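Local coordinates for protein HTPA Reductase (Selaginella moellendorffii, PDB 5U5N) that probably catalyses the NAD(P)H-dependent reduction of 4-hydroxy-tetrahydrodipicolinate to tetrahydrodipicolinate in the diaminopimelate route to lysine, at residues K131-V134 with A135-A139; H235-G239 with R240-A244; V46-N50 with V51-V55. All blocks are in the same frame, centred on the assembly; numbering follows the deposited sequence.

Overall arrangement
The three contacts show how a dinucleotide-binding part and a dimer-forming part of one reductase are arranged around one cofactor, which contact 2 touches directly. Contact 3 is a beta hairpin near the adenosine end of the NAD site, where the side chain of Val55 comes to about 8 Å from the cofactor. Contact 2 turns from strand to helix and sets Tyr243 against the nicotinamide; its centre is 23 Å from that of contact 3. Contact 1, on helix 131-146, packs on contact 2, with Phe136 CE2 3.4 Å from His235 CD2. Contacts 1 and 2 reach the second subunit; contact 3 touches no other chain of the assembly, and its centre is 33 Å from that of contact 1.

Contact 1: K131-V134 with A135-A139; sequences KQVV and AFVAA
Ala135, Phe136, Val137 and Ala138 turn their backbone N-H groups to the carbonyls of Lys131, Gln132, Val133 and Val134, and these four consecutive bonds make a single alpha helix of the two segments. The bond from Val137 N to Val133 O, 3.0 Å long, is the straightest, with 168° at the hydrogen, while that from Phe136 N to Gln132 O stretches to 3.2 Å. Valines one turn apart then line up on one flank. Val137 has CG1 anti to its own N (chi1 166°), which leaves CG2 beside that N and leaning back over the preceding turn, 3.3 Å from Val133 O and 4.4 Å from Val133 CG1. This flank lies against Thr172 and Val176 of helix 171-182, a helix-on-helix packing next to the sheet that holds strand 229-238, whose His235 meets the ring of Phe136 with the planes at about 55°. A different side of the helix belongs to the dimer interface: Ala135 packs on Phe147 of the second subunit, and Gln132 NE2 is hydrogen-bonded to Ala150 O of that subunit. The extended chain of Lys131 carries NZ into a salt bridge with Asp249. Toward the other end, Ala138 CB rests 3.4 Å from Val134 O.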
loop_
_atom_site.group_PDB
_atom_site.type_symbol
_atom_site.label_atom_id
_atom_site.label_comp_id
_atom_site.label_asym_id
_atom_site.label_seq_id
_atom_site.Cartn_x
_atom_site.Cartn_y
_atom_site.Cartn_z
ATOM N N LYS A 131 -10.591 2.236 -10.379
ATOM C CA LYS A 131 -10.562 1.218 -9.327
ATOM C C LYS A 131 -9.189 0.989 -8.709
ATOM O O LYS A 131 -9.118 0.648 -7.543
ATOM C CB LYS A 131 -11.170 -0.126 -9.760
ATOM C CG LYS A 131 -10.252 -1.057 -10.510
ATOM C CD LYS A 131 -10.923 -2.389 -10.752
ATOM C CE LYS A 131 -9.864 -3.389 -11.213
ATOM N NZ LYS A 131 -10.454 -4.709 -11.497
ATOM N N GLN A 132 -8.122 1.175 -9.474
ATOM C CA GLN A 132 -6.766 0.954 -8.921
ATOM C C GLN A 132 -6.427 2.040 -7.916
ATOM O O GLN A 132 -5.725 1.777 -6.910
ATOM C CB GLN A 132 -5.712 0.885 -10.031
ATOM C CG GLN A 132 -5.796 -0.388 -10.875
ATOM C CD GLN A 132 -6.966 -0.394 -11.872
ATOM O OE1 GLN A 132 -7.590 0.653 -12.118
ATOM N NE2 GLN A 132 -7.252 -1.573 -12.454
ATOM N N VAL A 133 -6.884 3.256 -8.194
ATOM C CA VAL A 133 -6.746 4.356 -7.240
ATOM C C VAL A 133 -7.601 4.071 -5.989
ATOM O O VAL A 133 -7.112 4.268 -4.847
ATOM C CB VAL A 133 -7.034 5.737 -7.873
ATOM C CG1 VAL A 133 -7.023 6.825 -6.811
ATOM C CG2 VAL A 133 -5.979 6.077 -8.924
ATOM N N VAL A 134 -8.818 3.554 -6.173
ATOM C CA VAL A 134 -9.670 3.201 -5.034
ATOM C C VAL A 134 -8.979 2.136 -4.138
ATOM O O VAL A 134 -9.065 2.219 -2.896
ATOM C CB VAL A 134 -11.056 2.680 -5.470
ATOM C CG1 VAL A 134 -11.843 2.111 -4.292
ATOM C CG2 VAL A 134 -11.847 3.786 -6.152
ATOM N N ALA A 135 -8.351 1.137 -4.764
ATOM C CA ALA A 135 -7.684 0.059 -4.009
ATOM C C ALA A 135 -6.536 0.566 -3.149
ATOM O O ALA A 135 -6.362 0.083 -2.001
ATOM C CB ALA A 135 -7.176 -1.040 -4.946
ATOM N N PHE A 136 -5.744 1.486 -3.709
ATOM C CA PHE A 136 -4.621 2.091 -3.000
ATOM C C PHE A 136 -5.100 2.905 -1.809
ATOM O O PHE A 136 -4.548 2.797 -0.711
ATOM C CB PHE A 136 -3.807 3.008 -3.921
ATOM C CG PHE A 136 -2.843 3.882 -3.189
ATOM C CD1 PHE A 136 -1.769 3.282 -2.497
ATOM C CD2 PHE A 136 -2.986 5.274 -3.154
ATOM C CE1 PHE A 136 -0.856 4.055 -1.788
ATOM C CE2 PHE A 136 -2.051 6.054 -2.459
ATOM C CZ PHE A 136 -0.991 5.438 -1.762
ATOM N N VAL A 137 -6.131 3.720 -2.044
ATOM C CA VAL A 137 -6.727 4.543 -1.001
ATOM C C VAL A 137 -7.187 3.662 0.145
ATOM O O VAL A 137 -6.920 3.973 1.319
ATOM C CB VAL A 137 -7.893 5.410 -1.538
ATOM C CG1 VAL A 137 -8.740 6.004 -0.409
ATOM C CG2 VAL A 137 -7.326 6.528 -2.386
ATOM N N ALA A 138 -7.834 2.560 -0.185
ATOM C CA ALA A 138 -8.508 1.784 0.834
ATOM C C ALA A 138 -7.533 0.903 1.607
ATOM O O ALA A 138 -7.799 0.548 2.791
ATOM C CB ALA A 138 -9.606 0.947 0.232
ATOM N N ALA A 139 -6.420 0.570 0.940
ATOM C CA ALA A 139 -5.324 -0.159 1.568
ATOM C C ALA A 139 -4.697 0.721 2.612
ATOM O O ALA A 139 -4.590 0.301 3.775
ATOM C CB ALA A 139 -4.272 -0.545 0.540
#

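Contact 2: H235-G239 with R240-A244; sequences HNVCG and RSIYA. With NAD (nicotinamide-adenine-dinucleotide), chain C.
Val237 meets the first turn of the following helix chiefly through CG1, which lies 3.6 Å from Ile242 CG2 and 3.9 Å from Tyr243 OH, with CG2 set a little farther from Ile242. The two aliphatic side chains cross at about a right angle, and CG1 approaches the tyrosine ring obliquely. That ring has a contact on each face. Ile242 CG2 stands over the centre of one, 3.7 Å above the plane; on the opposite face the nicotinamide of NAD comes in by its C4N rather than lying flat on the ring, 3.6 Å from the plane and offset toward the rim. The carboxamide oxygen O7N adds a contact of 3.5 Å to Tyr243 CD1. Ile242 presents its methyl this way because CG1 is anti to the backbone N (chi1 -164°), which leaves CG2 between N and the carbonyl carbon.

Two waters tie the turn together. One, in the plane of the tyrosine ring at its edge, donates to Gly239 O at 2.7 Å and makes a weak bond of 3.3 Å to Tyr243 OH. The other donates to Cys238 O and accepts from Ile242 N at 3.0 Å, bridging the strand end to the helix start. Gly239 makes the bend with a positive phi of 64°, which favours glycine. With the ring of Tyr243 cut back to an alanine here, the nicotinamide C4N is likely to lose the aromatic face it rests on, and the water on Gly239 O its weak second partner.

Farther out, Arg240 packs on Lys15 and Val16 of helix 15-27, and Ser241 OG is hydrogen-bonded to Asp226 of the second subunit, with whose strand His235 and Asn236 continue the sheet. Through Tyr243, this strand-to-helix turn lines the nicotinamide end of the NAD pocket in the DapB-family reductase.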
loop_
_atom_site.group_PDB
_atom_site.type_symbol
_atom_site.label_atom_id
_atom_site.label_comp_id
_atom_site.label_asym_id
_atom_site.label_seq_id
_atom_site.Cartn_x
_atom_site.Cartn_y
_atom_site.Cartn_z
ATOM N N HIS A 235 0.542 8.039 -7.485
ATOM C CA HIS A 235 -0.452 7.513 -8.387
ATOM C C HIS A 235 -0.838 8.614 -9.378
ATOM O O HIS A 235 -1.247 9.692 -8.983
ATOM C CB HIS A 235 -1.617 6.858 -7.643
ATOM C CG HIS A 235 -2.337 7.749 -6.677
ATOM N ND1 HIS A 235 -3.424 8.507 -7.040
ATOM C CD2 HIS A 235 -2.200 7.904 -5.338
ATOM C CE1 HIS A 235 -3.873 9.165 -5.985
ATOM N NE2 HIS A 235 -3.147 8.812 -4.931
ATOM N N ASN A 236 -0.571 8.338 -10.655
ATOM C CA ASN A 236 -0.608 9.293 -11.736
ATOM C C ASN A 236 -1.559 8.778 -12.813
ATOM O O ASN A 236 -1.322 7.703 -13.366
ATOM C CB ASN A 236 0.790 9.452 -12.326
ATOM C CG ASN A 236 1.746 10.168 -11.403
ATOM O OD1 ASN A 236 1.364 10.730 -10.359
ATOM N ND2 ASN A 236 3.000 10.189 -11.807
ATOM N N VAL A 237 -2.624 9.543 -13.101
ATOM C CA VAL A 237 -3.597 9.202 -14.114
ATOM C C VAL A 237 -3.591 10.235 -15.235
ATOM O O VAL A 237 -3.640 11.437 -14.947
ATOM C CB VAL A 237 -5.012 9.152 -13.520
ATOM C CG1 VAL A 237 -6.085 9.010 -14.619
ATOM C CG2 VAL A 237 -5.096 7.983 -12.550
ATOM N N CYS A 238 -3.530 9.755 -16.484
ATOM C CA CYS A 238 -3.558 10.577 -17.657
ATOM C C CYS A 238 -4.898 10.288 -18.365
ATOM O O CYS A 238 -5.170 9.133 -18.695
ATOM C CB CYS A 238 -2.402 10.241 -18.609
ATOM S SG CYS A 238 -0.749 10.823 -18.129
ATOM N N GLY A 239 -5.708 11.313 -18.581
ATOM C CA GLY A 239 -6.971 11.168 -19.318
ATOM C C GLY A 239 -7.962 10.274 -18.606
ATOM O O GLY A 239 -7.924 10.166 -17.385
ATOM N N ARG A 240 -8.796 9.585 -19.379
ATOM C CA ARG A 240 -10.033 8.971 -18.893
ATOM C C ARG A 240 -10.051 7.459 -18.867
ATOM O O ARG A 240 -11.038 6.868 -18.426
ATOM C CB ARG A 240 -11.209 9.384 -19.808
ATOM C CG ARG A 240 -11.534 10.818 -19.680
ATOM C CD ARG A 240 -12.697 11.264 -20.535
ATOM N NE ARG A 240 -12.519 12.705 -20.701
ATOM C CZ ARG A 240 -11.934 13.300 -21.733
ATOM N NH1 ARG A 240 -11.513 12.588 -22.786
ATOM N NH2 ARG A 240 -11.794 14.615 -21.717
ATOM N N SER A 241 -8.995 6.835 -19.374
ATOM C CA SER A 241 -9.013 5.404 -19.580
ATOM C C SER A 241 -9.192 4.608 -18.282
ATOM O O SER A 241 -9.908 3.612 -18.298
ATOM C CB SER A 241 -7.787 4.951 -20.390
ATOM O OG SER A 241 -7.214 3.815 -19.824
ATOM N N ILE A 242 -8.635 5.071 -17.155
ATOM C CA ILE A 242 -8.801 4.324 -15.895
ATOM C C ILE A 242 -10.271 4.295 -15.453
ATOM O O ILE A 242 -10.716 3.301 -14.875
ATOM C CB ILE A 242 -7.911 4.862 -14.743
ATOM C CG1 ILE A 242 -7.827 3.839 -13.600
ATOM C CG2 ILE A 242 -8.368 6.212 -14.225
ATOM C CD1 ILE A 242 -7.014 4.282 -12.420
ATOM N N TYR A 243 -11.012 5.369 -15.732
ATOM C CA TYR A 243 -12.444 5.440 -15.385
ATOM C C TYR A 243 -13.228 4.509 -16.321
ATOM O O TYR A 243 -14.076 3.751 -15.855
ATOM C CB TYR A 243 -12.985 6.900 -15.388
ATOM C CG TYR A 243 -12.025 7.858 -14.678
ATOM C CD1 TYR A 243 -11.792 7.746 -13.319
ATOM C CD2 TYR A 243 -11.314 8.837 -15.379
ATOM C CE1 TYR A 243 -10.894 8.590 -12.658
ATOM C CE2 TYR A 243 -10.405 9.668 -14.740
ATOM C CZ TYR A 243 -10.195 9.540 -13.382
ATOM O OH TYR A 243 -9.253 10.323 -12.736
ATOM N N ALA A 244 -12.918 4.553 -17.618
ATOM C CA ALA A 244 -13.471 3.628 -18.608
ATOM C C ALA A 244 -13.239 2.150 -18.259
ATOM O O ALA A 244 -14.159 1.321 -18.264
ATOM C CB ALA A 244 -12.900 3.925 -19.983
HETATM P PA NAD C . -19.753 15.843 -20.749
HETATM O O1A NAD C . -20.243 17.258 -20.496
HETATM O O2A NAD C . -18.651 15.555 -21.749
HETATM O O5B NAD C . -20.975 14.904 -21.152
HETATM C C5B NAD C . -22.106 14.716 -20.323
HETATM C C4B NAD C . -23.262 14.402 -21.265
HETATM O O4B NAD C . -24.452 14.083 -20.545
HETATM C C3B NAD C . -23.599 15.558 -22.206
HETATM O O3B NAD C . -23.189 15.215 -23.542
HETATM C C2B NAD C . -25.109 15.785 -22.029
HETATM O O2B NAD C . -25.769 16.109 -23.274
HETATM C C1B NAD C . -25.568 14.479 -21.350
HETATM N N9A NAD C . -26.802 14.507 -20.518
HETATM C C8A NAD C . -27.221 15.499 -19.705
HETATM N N7A NAD C . -28.386 15.164 -19.105
HETATM C C5A NAD C . -28.727 13.932 -19.521
HETATM C C6A NAD C . -29.849 12.997 -19.286
HETATM N N6A NAD C . -30.856 13.320 -18.447
HETATM N N1A NAD C . -29.840 11.802 -19.917
HETATM C C2A NAD C . -28.850 11.455 -20.768
HETATM N N3A NAD C . -27.800 12.269 -21.037
HETATM C C4A NAD C . -27.681 13.496 -20.452
HETATM O O3 NAD C . -19.393 15.226 -19.299
HETATM P PN NAD C . -18.202 14.155 -19.042
HETATM O O1N NAD C . -16.916 14.909 -19.290
HETATM O O2N NAD C . -18.493 12.881 -19.814
HETATM O O5D NAD C . -18.473 13.840 -17.482
HETATM C C5D NAD C . -19.730 13.300 -17.091
HETATM C C4D NAD C . -19.867 13.144 -15.582
HETATM O O4D NAD C . -19.032 12.065 -15.145
HETATM C C3D NAD C . -19.450 14.386 -14.780
HETATM O O3D NAD C . -20.354 14.631 -13.688
HETATM C C2D NAD C . -18.072 14.031 -14.257
HETATM O O2D NAD C . -17.762 14.636 -13.001
HETATM C C1D NAD C . -18.184 12.523 -14.083
HETATM N N1N NAD C . -16.904 11.785 -14.025
HETATM C C2N NAD C . -16.815 10.832 -13.079
HETATM C C3N NAD C . -15.675 10.050 -12.920
HETATM C C7N NAD C . -15.608 8.996 -11.830
HETATM O O7N NAD C . -14.514 8.685 -11.390
HETATM N N7N NAD C . -16.711 8.411 -11.334
HETATM C C4N NAD C . -14.600 10.287 -13.778
HETATM C C5N NAD C . -14.695 11.276 -14.755
HETATM C C6N NAD C . -15.868 12.021 -14.862
HETATM O O HOH W 1 -6.215 6.881 -17.320
HETATM O O HOH W 2 -7.791 11.878 -15.287
#

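Contact 3: V46-N50 with V51-V55; sequences VVIGN and VEVDV
Val46 and Val53 form one hydrogen-bonded pair of this antiparallel hairpin, closed by Val53 N to Val46 O at 2.7 Å and Val46 N to Val53 O at 2.9 Å. Their side chains share a face with Ile48, Val55 and Val51, the last partly exposed at the turn end, and here the packing is close. Val46 CG1 stands anti to the carbonyl carbon (chi1 -59°), which leaves CG2 between it and the backbone N, 3.8 Å from both Val53 CB and Val55 CG2. Ile48 CG1 follows at 4.0 Å from Val53 CG2. The same face is covered by helix 15-27, where Ile48 touches Ala21 and Val25, and by Cys12, which meets Val46 and Val55.

The unit is a beta hairpin with a two-residue loop, Gly49-Asn50, within a type II' turn from Ile48 to Val51, and strand 34-37 completes a three-stranded mixed sheet in the nucleotide-binding part. Gly49 takes the positive phi that this turn requires. Of the two bonds that close the Ile48-Val51 pair, Ile48 N to Val51 O is 2.7 Å and lies in the carbonyl plane, whereas Val51 N approaches Ile48 O from 51° out of it.

The other face is looser. Val47 and Glu52, a non-hydrogen-bonded pair, are exposed there, and the carboxylate end of Glu52 leads away from the hairpin. Asn50, in the turn, is exposed too, its side chain directed away from the second strand.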
loop_
_atom_site.group_PDB
_atom_site.type_symbol
_atom_site.label_atom_id
_atom_site.label_comp_id
_atom_site.label_asym_id
_atom_site.label_seq_id
_atom_site.Cartn_x
_atom_site.Cartn_y
_atom_site.Cartn_z
ATOM N N VAL A 46 -24.044 7.834 -33.939
ATOM C CA VAL A 46 -22.588 7.872 -33.715
ATOM C C VAL A 46 -21.993 6.483 -33.905
ATOM O O VAL A 46 -22.678 5.477 -33.693
ATOM C CB VAL A 46 -22.219 8.423 -32.323
ATOM C CG1 VAL A 46 -22.759 9.829 -32.130
ATOM C CG2 VAL A 46 -22.715 7.550 -31.189
ATOM N N VAL A 47 -20.715 6.425 -34.290
ATOM C CA VAL A 47 -20.004 5.150 -34.411
ATOM C C VAL A 47 -19.105 4.942 -33.188
ATOM O O VAL A 47 -18.239 5.750 -32.934
ATOM C CB VAL A 47 -19.149 5.080 -35.694
ATOM C CG1 VAL A 47 -18.762 3.630 -35.964
ATOM C CG2 VAL A 47 -19.899 5.656 -36.893
ATOM N N ILE A 48 -19.350 3.876 -32.430
ATOM C CA ILE A 48 -18.489 3.454 -31.297
ATOM C C ILE A 48 -17.834 2.141 -31.702
ATOM O O ILE A 48 -18.485 1.109 -31.744
ATOM C CB ILE A 48 -19.280 3.247 -29.979
ATOM C CG1 ILE A 48 -19.997 4.534 -29.524
ATOM C CG2 ILE A 48 -18.379 2.735 -28.829
ATOM C CD1 ILE A 48 -19.117 5.767 -29.507
ATOM N N GLY A 49 -16.539 2.182 -32.003
ATOM C CA GLY A 49 -15.871 1.037 -32.620
ATOM C C GLY A 49 -16.468 0.831 -34.000
ATOM O O GLY A 49 -16.454 1.757 -34.813
ATOM N N ASN A 50 -17.030 -0.349 -34.235
ATOM C CA ASN A 50 -17.812 -0.638 -35.456
ATOM C C ASN A 50 -19.297 -0.794 -35.141
ATOM O O ASN A 50 -20.033 -1.458 -35.887
ATOM C CB ASN A 50 -17.298 -1.898 -36.159
ATOM C CG ASN A 50 -16.120 -1.617 -37.071
ATOM O OD1 ASN A 50 -16.004 -0.535 -37.663
ATOM N ND2 ASN A 50 -15.238 -2.613 -37.212
ATOM N N VAL A 51 -19.752 -0.169 -34.059
ATOM C CA VAL A 51 -21.160 -0.232 -33.640
ATOM C C VAL A 51 -21.777 1.151 -33.806
ATOM O O VAL A 51 -21.272 2.137 -33.289
ATOM C CB VAL A 51 -21.310 -0.707 -32.181
ATOM C CG1 VAL A 51 -22.775 -0.703 -31.729
ATOM C CG2 VAL A 51 -20.660 -2.079 -32.016
ATOM N N GLU A 52 -22.872 1.203 -34.548
ATOM C CA GLU A 52 -23.574 2.434 -34.832
ATOM C C GLU A 52 -24.611 2.608 -33.734
ATOM O O GLU A 52 -25.459 1.759 -33.572
ATOM C CB GLU A 52 -24.211 2.327 -36.212
ATOM C CG GLU A 52 -24.893 3.615 -36.680
ATOM C CD GLU A 52 -25.826 3.406 -37.853
ATOM O OE1 GLU A 52 -25.320 2.951 -38.919
ATOM O OE2 GLU A 52 -27.047 3.680 -37.669
ATOM N N VAL A 53 -24.513 3.684 -32.955
ATOM C CA VAL A 53 -25.454 3.938 -31.855
ATOM C C VAL A 53 -26.440 5.038 -32.246
ATOM O O VAL A 53 -26.043 6.142 -32.605
ATOM C CB VAL A 53 -24.738 4.340 -30.538
ATOM C CG1 VAL A 53 -25.735 4.571 -29.411
ATOM C CG2 VAL A 53 -23.742 3.257 -30.111
ATOM N N ASP A 54 -27.715 4.706 -32.139
ATOM C CA ASP A 54 -28.830 5.633 -32.308
ATOM C C ASP A 54 -28.990 6.465 -31.018
ATOM O O ASP A 54 -29.501 5.983 -30.018
ATOM C CB ASP A 54 -30.077 4.793 -32.585
ATOM C CG ASP A 54 -31.272 5.595 -33.007
ATOM O OD1 ASP A 54 -31.176 6.824 -33.198
ATOM O OD2 ASP A 54 -32.350 4.968 -33.177
ATOM N N VAL A 55 -28.515 7.706 -31.046
ATOM C CA VAL A 55 -28.591 8.594 -29.896
ATOM C C VAL A 55 -29.948 9.365 -29.948
ATOM O O VAL A 55 -30.265 10.037 -30.936
ATOM C CB VAL A 55 -27.380 9.537 -29.870
ATOM C CG1 VAL A 55 -27.474 10.505 -28.702
ATOM C CG2 VAL A 55 -26.080 8.711 -29.810
#